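Local coordinates for histone-lysine N-methyltransferase, H3 lysine-9 specific SUVH6 (Arabidopsis thaliana, PDB 6A5K), which transfers methyl groups from S-adenosylmethionine to the H3K9 site of histone H3 and probably binds methylated DNA through its SRA domain, at residues A325-Y330 / N407-S412; P279-P284 / L386-E391; V20-L25 / P315-G320. The protein carries 1 engineered substitution. All blocks are in the same frame, centred on the assembly; numbering follows the deposited sequence.

Contact 1: A325-Y330 / N407-S412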
loop_
_atom_site.group_PDB
_atom_site.type_symbol
_atom_site.label_atom_id
_atom_site.label_comp_id
_atom_site.label_asym_id
_atom_site.label_seq_id
_atom_site.Cartn_x
_atom_site.Cartn_y
_atom_site.Cartn_z
ATOM N N ALA A 325 -12.169 -0.857 4.560
ATOM C CA ALA A 325 -12.706 -2.205 4.646
ATOM C C ALA A 325 -14.135 -2.172 5.173
ATOM O O ALA A 325 -14.489 -1.306 5.970
ATOM C CB ALA A 325 -11.824 -3.073 5.539
ATOM N N LYS A 326 -14.951 -3.109 4.698
ATOM C CA LYS A 326 -16.313 -3.314 5.179
ATOM C C LYS A 326 -16.542 -4.817 5.226
ATOM O O LYS A 326 -15.773 -5.569 4.620
ATOM C CB LYS A 326 -17.347 -2.645 4.263
ATOM C CG LYS A 326 -17.179 -1.149 4.077
ATOM C CD LYS A 326 -18.293 -0.585 3.211
ATOM C CE LYS A 326 -19.613 -0.526 3.968
ATOM N NZ LYS A 326 -20.737 -0.082 3.097
ATOM N N PRO A 327 -17.588 -5.266 5.940
ATOM C CA PRO A 327 -17.902 -6.698 5.907
ATOM C C PRO A 327 -18.095 -7.205 4.478
ATOM O O PRO A 327 -17.513 -8.227 4.102
ATOM C CB PRO A 327 -19.205 -6.788 6.708
ATOM C CG PRO A 327 -19.112 -5.648 7.674
ATOM C CD PRO A 327 -18.425 -4.539 6.913
ATOM N N THR A 328 -18.886 -6.480 3.691
ATOM C CA THR A 328 -19.132 -6.855 2.302
ATOM C C THR A 328 -19.245 -5.619 1.410
ATOM O O THR A 328 -19.854 -4.619 1.784
ATOM C CB THR A 328 -20.429 -7.704 2.158
ATOM O OG1 THR A 328 -20.447 -8.738 3.150
ATOM C CG2 THR A 328 -20.511 -8.344 0.775
ATOM N N ILE A 329 -18.646 -5.691 0.228
ATOM C CA ILE A 329 -18.851 -4.671 -0.791
ATOM C C ILE A 329 -19.645 -5.252 -1.950
ATOM O O ILE A 329 -19.387 -6.378 -2.377
ATOM C CB ILE A 329 -17.515 -4.114 -1.294
ATOM C CG1 ILE A 329 -16.866 -3.272 -0.199
ATOM C CG2 ILE A 329 -17.699 -3.289 -2.567
ATOM C CD1 ILE A 329 -15.497 -2.824 -0.553
ATOM N N TYR A 330 -20.630 -4.497 -2.429
ATOM C CA TYR A 330 -21.415 -4.902 -3.588
ATOM C C TYR A 330 -21.036 -4.063 -4.797
ATOM O O TYR A 330 -21.230 -2.847 -4.805
ATOM C CB TYR A 330 -22.920 -4.769 -3.312
ATOM C CG TYR A 330 -23.393 -5.597 -2.143
ATOM C CD1 TYR A 330 -23.248 -5.137 -0.841
ATOM C CD2 TYR A 330 -23.973 -6.840 -2.339
ATOM C CE1 TYR A 330 -23.670 -5.895 0.232
ATOM C CE2 TYR A 330 -24.403 -7.602 -1.267
ATOM C CZ TYR A 330 -24.246 -7.121 0.012
ATOM O OH TYR A 330 -24.668 -7.870 1.086
ATOM N N ASN A 407 -15.665 -14.092 8.496
ATOM C CA ASN A 407 -15.136 -13.552 9.762
ATOM C C ASN A 407 -13.747 -12.924 9.699
ATOM O O ASN A 407 -12.918 -13.162 10.578
ATOM C CB ASN A 407 -15.100 -14.639 10.849
ATOM C CG ASN A 407 -16.452 -15.258 11.109
ATOM O OD1 ASN A 407 -16.689 -16.416 10.766
ATOM N ND2 ASN A 407 -17.361 -14.477 11.688
ATOM N N ARG A 408 -13.479 -12.133 8.671
ATOM C CA ARG A 408 -12.158 -11.532 8.549
ATOM C C ARG A 408 -12.182 -10.020 8.549
ATOM O O ARG A 408 -11.125 -9.378 8.552
ATOM C CB ARG A 408 -11.472 -12.018 7.285
ATOM C CG ARG A 408 -11.105 -13.469 7.352
ATOM C CD ARG A 408 -10.601 -13.890 6.026
ATOM N NE ARG A 408 -10.414 -15.324 5.953
ATOM C CZ ARG A 408 -9.244 -15.928 6.088
ATOM N NH1 ARG A 408 -8.145 -15.219 6.323
ATOM N NH2 ARG A 408 -9.185 -17.240 5.987
ATOM N N TYR A 409 -13.376 -9.445 8.514
ATOM C CA TYR A 409 -13.479 -8.000 8.551
ATOM C C TYR A 409 -12.912 -7.494 9.877
ATOM O O TYR A 409 -13.300 -7.944 10.954
ATOM C CB TYR A 409 -14.925 -7.542 8.363
ATOM C CG TYR A 409 -15.131 -6.090 8.699
ATOM C CD1 TYR A 409 -14.492 -5.094 7.975
ATOM C CD2 TYR A 409 -15.961 -5.712 9.743
ATOM C CE1 TYR A 409 -14.668 -3.762 8.285
ATOM C CE2 TYR A 409 -16.144 -4.385 10.057
ATOM C CZ TYR A 409 -15.498 -3.414 9.326
ATOM O OH TYR A 409 -15.681 -2.093 9.645
ATOM N N ASP A 410 -11.953 -6.583 9.778
ATOM C CA ASP A 410 -11.365 -5.950 10.940
ATOM C C ASP A 410 -11.889 -4.527 11.022
ATOM O O ASP A 410 -11.640 -3.725 10.123
ATOM C CB ASP A 410 -9.834 -5.967 10.851
ATOM C CG ASP A 410 -9.166 -5.523 12.140
ATOM O OD1 ASP A 410 -9.710 -4.637 12.831
ATOM O OD2 ASP A 410 -8.094 -6.067 12.471
ATOM N N ASN A 411 -12.602 -4.215 12.101
ATOM C CA ASN A 411 -13.215 -2.899 12.242
ATOM C C ASN A 411 -12.379 -1.913 13.073
ATOM O O ASN A 411 -12.889 -0.884 13.503
ATOM C CB ASN A 411 -14.614 -3.028 12.859
ATOM C CG ASN A 411 -14.588 -3.567 14.286
ATOM O OD1 ASN A 411 -13.524 -3.846 14.839
ATOM N ND2 ASN A 411 -15.771 -3.699 14.896
ATOM N N SER A 412 -11.105 -2.231 13.298
ATOM C CA SER A 412 -10.228 -1.375 14.112
ATOM C C SER A 412 -10.194 0.060 13.588
ATOM O O SER A 412 -10.376 1.036 14.342
ATOM C CB SER A 412 -8.798 -1.935 14.145
ATOM O OG SER A 412 -8.755 -3.236 14.694
HETATM O O HOH W 1 -16.510 -0.436 7.749
#
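The loop leading into edge strand 328-330 of the Pre-SET region meets, through the aromatic ring of Y409, the SET-domain loop between strand 402-406 and helix 412-420. P327 rides over one face of that ring: its CD stands 3.8 Å from the ring centroid of Y409 and only 5° off the normal, a CH-pi contact over the ring centre. P327 CG adds to it, 3.8 Å from Y409 CD2, the proline and tyrosine side chains running alongside each other in one direction. Y409 carries its CG anti to the backbone N (chi1 167°), which lays the ring along the backbone from A325 to P327. Its CD1 comes obliquely up to the peptide carbon, K326 C lying 3.4 Å from Y409 CD1, while the methyl CB of A325 packs 4.0 Å from Y409 CE1. On the face turned from P327 the backbone N of N411 lies above the rim, in a loop where D410 OD1 accepts from S412 N at 2.8 Å, an Asx turn. At the phenol end a water bridges the segments, donating to A325 O at 2.8 Å and hydrogen-bonded to Y409 OH. Without the ring, as with an alanine here, P327 would probably lose its aromatic platform and the bridging water its phenol partner. Beyond this pair, K326 O accepts from Q464 NE2, and I329 pairs with strand 461-467. The direct join thus rests on dispersion and CH-pi attraction, with polar linkage supplied by one water, consistent with a surface seam between Pre-SET and SET rather than a buried core.

Contact 2: P279-P284 / L386-E391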
loop_
_atom_site.group_PDB
_atom_site.type_symbol
_atom_site.label_atom_id
_atom_site.label_comp_id
_atom_site.label_asym_id
_atom_site.label_seq_id
_atom_site.Cartn_x
_atom_site.Cartn_y
_atom_site.Cartn_z
ATOM N N PRO A 279 -18.968 -25.639 -7.384
ATOM C CA PRO A 279 -19.770 -26.860 -7.472
ATOM C C PRO A 279 -21.006 -26.545 -8.309
ATOM O O PRO A 279 -21.357 -25.371 -8.450
ATOM C CB PRO A 279 -20.129 -27.171 -6.012
ATOM C CG PRO A 279 -19.160 -26.365 -5.188
ATOM C CD PRO A 279 -18.858 -25.143 -6.003
ATOM N N ASP A 280 -21.655 -27.564 -8.857
ATOM C CA ASP A 280 -22.777 -27.323 -9.757
ATOM C C ASP A 280 -23.996 -26.754 -9.026
ATOM O O ASP A 280 -24.713 -25.909 -9.568
ATOM C CB ASP A 280 -23.141 -28.606 -10.495
ATOM C CG ASP A 280 -21.968 -29.175 -11.273
ATOM O OD1 ASP A 280 -21.234 -28.380 -11.898
ATOM O OD2 ASP A 280 -21.780 -30.411 -11.270
ATOM N N TRP A 281 -24.212 -27.186 -7.786
ATOM C CA TRP A 281 -25.358 -26.710 -7.018
ATOM C C TRP A 281 -25.106 -25.326 -6.425
ATOM O O TRP A 281 -25.914 -24.829 -5.642
ATOM C CB TRP A 281 -25.719 -27.706 -5.908
ATOM C CG TRP A 281 -24.681 -27.832 -4.833
ATOM C CD1 TRP A 281 -24.627 -27.136 -3.659
ATOM C CD2 TRP A 281 -23.555 -28.715 -4.828
ATOM N NE1 TRP A 281 -23.531 -27.526 -2.926
ATOM C CE2 TRP A 281 -22.856 -28.495 -3.622
ATOM C CE3 TRP A 281 -23.066 -29.669 -5.726
ATOM C CZ2 TRP A 281 -21.695 -29.194 -3.294
ATOM C CZ3 TRP A 281 -21.913 -30.362 -5.398
ATOM C CH2 TRP A 281 -21.241 -30.122 -4.191
ATOM N N CYS A 282 -23.989 -24.707 -6.803
ATOM C CA CYS A 282 -23.651 -23.370 -6.326
ATOM C C CYS A 282 -23.391 -22.393 -7.467
ATOM O O CYS A 282 -22.864 -21.305 -7.242
ATOM C CB CYS A 282 -22.422 -23.413 -5.412
ATOM S SG CYS A 282 -22.584 -24.463 -3.946
ATOM N N ARG A 283 -23.755 -22.776 -8.688
ATOM C CA ARG A 283 -23.558 -21.899 -9.842
ATOM C C ARG A 283 -24.471 -20.673 -9.758
ATOM O O ARG A 283 -25.667 -20.797 -9.489
ATOM C CB ARG A 283 -23.793 -22.663 -11.146
ATOM C CG ARG A 283 -22.737 -23.738 -11.418
ATOM C CD ARG A 283 -22.043 -23.529 -12.760
ATOM N NE ARG A 283 -22.254 -24.651 -13.673
ATOM C CZ ARG A 283 -21.592 -24.821 -14.813
ATOM N NH1 ARG A 283 -20.673 -23.940 -15.187
ATOM N NH2 ARG A 283 -21.847 -25.871 -15.581
ATOM N N PRO A 284 -23.898 -19.481 -9.990
ATOM C CA PRO A 284 -24.520 -18.165 -9.777
ATOM C C PRO A 284 -25.946 -17.995 -10.308
ATOM O O PRO A 284 -26.235 -18.277 -11.469
ATOM C CB PRO A 284 -23.568 -17.220 -10.513
ATOM C CG PRO A 284 -22.242 -17.869 -10.370
ATOM C CD PRO A 284 -22.508 -19.351 -10.465
ATOM N N LEU A 386 -14.155 -23.616 -5.185
ATOM C CA LEU A 386 -15.075 -23.444 -4.059
ATOM C C LEU A 386 -15.515 -24.800 -3.522
ATOM O O LEU A 386 -16.030 -25.625 -4.272
ATOM C CB LEU A 386 -16.317 -22.641 -4.466
ATOM C CG LEU A 386 -16.363 -21.119 -4.314
ATOM C CD1 LEU A 386 -15.837 -20.695 -2.950
ATOM C CD2 LEU A 386 -15.619 -20.415 -5.443
ATOM N N LEU A 387 -15.337 -25.015 -2.224
ATOM C CA LEU A 387 -15.708 -26.284 -1.593
ATOM C C LEU A 387 -16.436 -26.050 -0.276
ATOM O O LEU A 387 -16.135 -25.097 0.432
ATOM C CB LEU A 387 -14.466 -27.142 -1.325
ATOM C CG LEU A 387 -13.585 -27.628 -2.478
ATOM C CD1 LEU A 387 -12.391 -28.391 -1.929
ATOM C CD2 LEU A 387 -14.385 -28.495 -3.455
ATOM N N GLU A 388 -17.384 -26.921 0.057
ATOM C CA GLU A 388 -17.859 -27.012 1.435
ATOM C C GLU A 388 -16.655 -27.261 2.333
ATOM O O GLU A 388 -15.738 -27.986 1.938
ATOM C CB GLU A 388 -18.876 -28.148 1.610
ATOM C CG GLU A 388 -20.071 -28.084 0.683
ATOM C CD GLU A 388 -20.994 -29.280 0.848
ATOM O OE1 GLU A 388 -22.203 -29.070 1.075
ATOM O OE2 GLU A 388 -20.509 -30.428 0.753
ATOM N N ASP A 389 -16.657 -26.671 3.528
ATOM C CA ASP A 389 -15.551 -26.853 4.474
ATOM C C ASP A 389 -15.205 -28.325 4.683
ATOM O O ASP A 389 -14.034 -28.693 4.678
ATOM C CB ASP A 389 -15.871 -26.211 5.830
ATOM C CG ASP A 389 -15.804 -24.691 5.795
ATOM O OD1 ASP A 389 -15.249 -24.125 4.825
ATOM O OD2 ASP A 389 -16.296 -24.060 6.755
ATOM N N SER A 390 -16.225 -29.167 4.849
ATOM C CA SER A 390 -16.008 -30.593 5.103
ATOM C C SER A 390 -15.308 -31.283 3.932
ATOM O O SER A 390 -14.470 -32.165 4.126
ATOM C CB SER A 390 -17.337 -31.292 5.403
ATOM O OG SER A 390 -18.172 -31.302 4.258
ATOM N N GLU A 391 -15.647 -30.869 2.717
ATOM C CA GLU A 391 -14.997 -31.410 1.534
ATOM C C GLU A 391 -13.529 -30.977 1.437
ATOM O O GLU A 391 -12.662 -31.789 1.112
ATOM C CB GLU A 391 -15.747 -30.988 0.273
ATOM C CG GLU A 391 -15.215 -31.636 -0.997
ATOM C CD GLU A 391 -15.255 -33.156 -0.933
ATOM O OE1 GLU A 391 -16.225 -33.706 -0.368
ATOM O OE2 GLU A 391 -14.317 -33.801 -1.448
#
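P279 meets L386 with the CG-CD edge of its ring: CG lies 3.3 Å from the carbonyl oxygen L386 O, and CD packs 3.9 Å from L386 CB. The two side chains cross at about a right angle, and the leucine's branched end leads away from the proline, so the touching is done by its CB and backbone carbonyl. After P279 the chain turns through a short 3-10 segment at 280-281, closed by C282 N donating to P279 O at 3.2 Å. That turn folds W281 back over P279, whose CB stands 3.5 Å above one face of the indole, offset toward its rim. With CG placed between the backbone N and the carbonyl carbon (chi1 67°), the indole extends toward E388, bringing W281 CZ2 to 4.2 Å from E388 CD, the carboxylate carbon, in a loose van der Waals approach at the solvent side. Farther on, P284 packs against Y278 and H470. E388 ends strand 385-388 and occupies the N-cap position of helix 389-394. L386 is paired through its backbone with I277 and rests its side chain on L276 and I441, so the Pre-SET loop lies beside the edge strand of the three-stranded sheet 385-388, 436-442 and 402-406, close to where that strand gives way to the helix.

Contact 3: V20-L25 / P315-G320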
loop_
_atom_site.group_PDB
_atom_site.type_symbol
_atom_site.label_atom_id
_atom_site.label_comp_id
_atom_site.label_asym_id
_atom_site.label_seq_id
_atom_site.Cartn_x
_atom_site.Cartn_y
_atom_site.Cartn_z
ATOM N N VAL A 20 -8.983 8.949 6.938
ATOM C CA VAL A 20 -9.678 10.223 7.095
ATOM C C VAL A 20 -9.727 11.021 5.784
ATOM O O VAL A 20 -10.782 11.560 5.419
ATOM C CB VAL A 20 -9.020 11.079 8.202
ATOM C CG1 VAL A 20 -9.652 12.472 8.251
ATOM C CG2 VAL A 20 -9.158 10.372 9.544
ATOM N N CYS A 21 -8.594 11.099 5.082
ATOM C CA CYS A 21 -8.563 11.728 3.757
ATOM C C CYS A 21 -9.661 11.189 2.834
ATOM O O CYS A 21 -10.429 11.953 2.229
ATOM C CB CYS A 21 -7.208 11.510 3.073
ATOM S SG CYS A 21 -5.834 12.477 3.728
ATOM N N ARG A 22 -9.726 9.866 2.720
ATOM C CA ARG A 22 -10.630 9.259 1.752
ATOM C C ARG A 22 -12.080 9.275 2.233
ATOM O O ARG A 22 -13.004 9.217 1.420
ATOM C CB ARG A 22 -10.167 7.839 1.425
ATOM C CG ARG A 22 -8.853 7.845 0.629
ATOM C CD ARG A 22 -8.607 6.554 -0.144
ATOM N NE ARG A 22 -7.536 6.718 -1.128
ATOM C CZ ARG A 22 -7.718 7.168 -2.366
ATOM N NH1 ARG A 22 -8.934 7.504 -2.781
ATOM N NH2 ARG A 22 -6.686 7.287 -3.193
ATOM N N LYS A 23 -12.291 9.377 3.541
ATOM C CA LYS A 23 -13.656 9.551 4.042
ATOM C C LYS A 23 -14.158 10.974 3.760
ATOM O O LYS A 23 -15.322 11.182 3.392
ATOM C CB LYS A 23 -13.731 9.236 5.537
ATOM C CG LYS A 23 -15.104 9.494 6.155
ATOM C CD LYS A 23 -16.181 8.580 5.577
ATOM C CE LYS A 23 -15.843 7.111 5.779
ATOM N NZ LYS A 23 -17.016 6.231 5.505
ATOM N N ILE A 24 -13.279 11.958 3.929
ATOM C CA ILE A 24 -13.633 13.333 3.586
ATOM C C ILE A 24 -13.940 13.426 2.088
ATOM O O ILE A 24 -14.932 14.049 1.668
ATOM C CB ILE A 24 -12.511 14.324 3.952
ATOM C CG1 ILE A 24 -12.306 14.364 5.466
ATOM C CG2 ILE A 24 -12.831 15.724 3.434
ATOM C CD1 ILE A 24 -11.092 15.175 5.889
ATOM N N LEU A 25 -13.097 12.783 1.287
ATOM C CA LEU A 25 -13.295 12.776 -0.158
ATOM C C LEU A 25 -14.599 12.073 -0.526
ATOM O O LEU A 25 -15.315 12.514 -1.420
ATOM C CB LEU A 25 -12.109 12.110 -0.861
ATOM C CG LEU A 25 -12.145 12.091 -2.392
ATOM C CD1 LEU A 25 -12.080 13.507 -2.949
ATOM C CD2 LEU A 25 -10.998 11.259 -2.936
ATOM N N PRO A 315 -18.645 2.572 -1.756
ATOM C CA PRO A 315 -17.499 2.131 -0.948
ATOM C C PRO A 315 -16.132 2.384 -1.596
ATOM O O PRO A 315 -15.111 2.036 -1.004
ATOM C CB PRO A 315 -17.750 0.627 -0.786
ATOM C CG PRO A 315 -18.557 0.256 -1.981
ATOM C CD PRO A 315 -19.441 1.436 -2.253
ATOM N N TYR A 316 -16.118 2.961 -2.793
ATOM C CA TYR A 316 -14.875 3.347 -3.450
ATOM C C TYR A 316 -14.864 4.854 -3.668
ATOM O O TYR A 316 -15.917 5.464 -3.814
ATOM C CB TYR A 316 -14.713 2.639 -4.804
ATOM C CG TYR A 316 -14.648 1.126 -4.751
ATOM C CD1 TYR A 316 -13.484 0.468 -4.357
ATOM C CD2 TYR A 316 -15.743 0.351 -5.132
ATOM C CE1 TYR A 316 -13.421 -0.921 -4.322
ATOM C CE2 TYR A 316 -15.688 -1.038 -5.097
ATOM C CZ TYR A 316 -14.530 -1.666 -4.692
ATOM O OH TYR A 316 -14.481 -3.047 -4.660
ATOM N N ASN A 317 -13.680 5.457 -3.708
ATOM C CA ASN A 317 -13.573 6.824 -4.204
ATOM C C ASN A 317 -13.623 6.820 -5.728
ATOM O O ASN A 317 -13.521 5.770 -6.356
ATOM C CB ASN A 317 -12.289 7.502 -3.712
ATOM C CG ASN A 317 -12.327 7.807 -2.225
ATOM O OD1 ASN A 317 -11.472 7.355 -1.468
ATOM N ND2 ASN A 317 -13.330 8.570 -1.801
ATOM N N PHE A 318 -13.756 7.996 -6.327
ATOM C CA PHE A 318 -13.902 8.077 -7.777
ATOM C C PHE A 318 -12.631 7.640 -8.512
ATOM O O PHE A 318 -12.671 7.366 -9.714
ATOM C CB PHE A 318 -14.291 9.494 -8.205
ATOM C CG PHE A 318 -15.719 9.863 -7.887
ATOM C CD1 PHE A 318 -16.554 8.974 -7.226
ATOM C CD2 PHE A 318 -16.224 11.096 -8.264
ATOM C CE1 PHE A 318 -17.862 9.314 -6.932
ATOM C CE2 PHE A 318 -17.538 11.444 -7.980
ATOM C CZ PHE A 318 -18.358 10.549 -7.311
ATOM N N ASP A 319 -11.509 7.565 -7.797
ATOM C CA ASP A 319 -10.253 7.156 -8.418
ATOM C C ASP A 319 -10.009 5.644 -8.310
ATOM O O ASP A 319 -8.929 5.155 -8.643
ATOM C CB ASP A 319 -9.079 7.948 -7.812
ATOM C CG ASP A 319 -8.818 7.617 -6.338
ATOM O OD1 ASP A 319 -9.582 6.853 -5.716
ATOM O OD2 ASP A 319 -7.831 8.147 -5.791
ATOM N N GLY A 320 -11.018 4.906 -7.854
ATOM C CA GLY A 320 -10.941 3.455 -7.827
ATOM C C GLY A 320 -10.452 2.837 -6.527
ATOM O O GLY A 320 -10.590 1.638 -6.316
#
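R22 and D319 approach from opposite directions, and N317 crosses the arginine at a slant, its amide plane turned 37° from the guanidinium. The guanidinium presents its edge to both partners. NH2 of R22 donates to D319 OD2 at 3.0 Å, nearly in the guanidinium plane and on the syn lone pair, forming a salt bridge although the two flat groups are twisted 43° apart. NH1 of R22 makes a 2.9 Å bond to N317 OD1 with an N-H...O angle of 163°; it comes from above the amide's carbonyl plane. Two weaker, bent bonds run from the same NH1 to D319 OD1 and OD2. R22 can reach this far because its chain is extended from CG to NE. On the way R22 CB, CG and CD run past N317 OD1, with CB at 3.2 Å. The amide's other end turns back to the helix: N317 ND2 gives a weak bond to R22 O at 3.3 Å and packs 3.7 Å from L25 CD2. N317 therefore grips one arginine at both its backbone carbonyl and its guanidinium, and its ND2 has a second acceptor in E29 OE1, one helical turn beyond L25. The other carboxylate oxygen, E29 OE2, takes F318 N, while D319 OD1 also accepts from A321 N and would probably stay charged beside the arginine. N317 to G320 form a type I beta turn, closed by G320 N to N317 O at 3.0 Å. The arrangement is that of a polar turn docked on a long helix, here fastening the Pre-SET region to the N-terminal helix 5-29.

How the contacts relate
From the N terminus, helix 5-29 comes first, and contact 3 closes the longest loop, bringing residues 315-320 back to it across 289 intervening residues that include the SRA domain. Contact 2 opens at 279-284, before contact 3 has closed, and ends at 386-391, so the two cross; their nearest atoms stay about 17 Å apart. Contact 1 starts after contact 3 is complete, in series with it, but crosses contact 2 by ending at 407-412. Contacts 1 and 3 touch in space, where I329 packs on P315 and Y316. Contacts 1 and 2 join Pre-SET to SET at separate places, while contact 3 ties Pre-SET to the N-terminal helix.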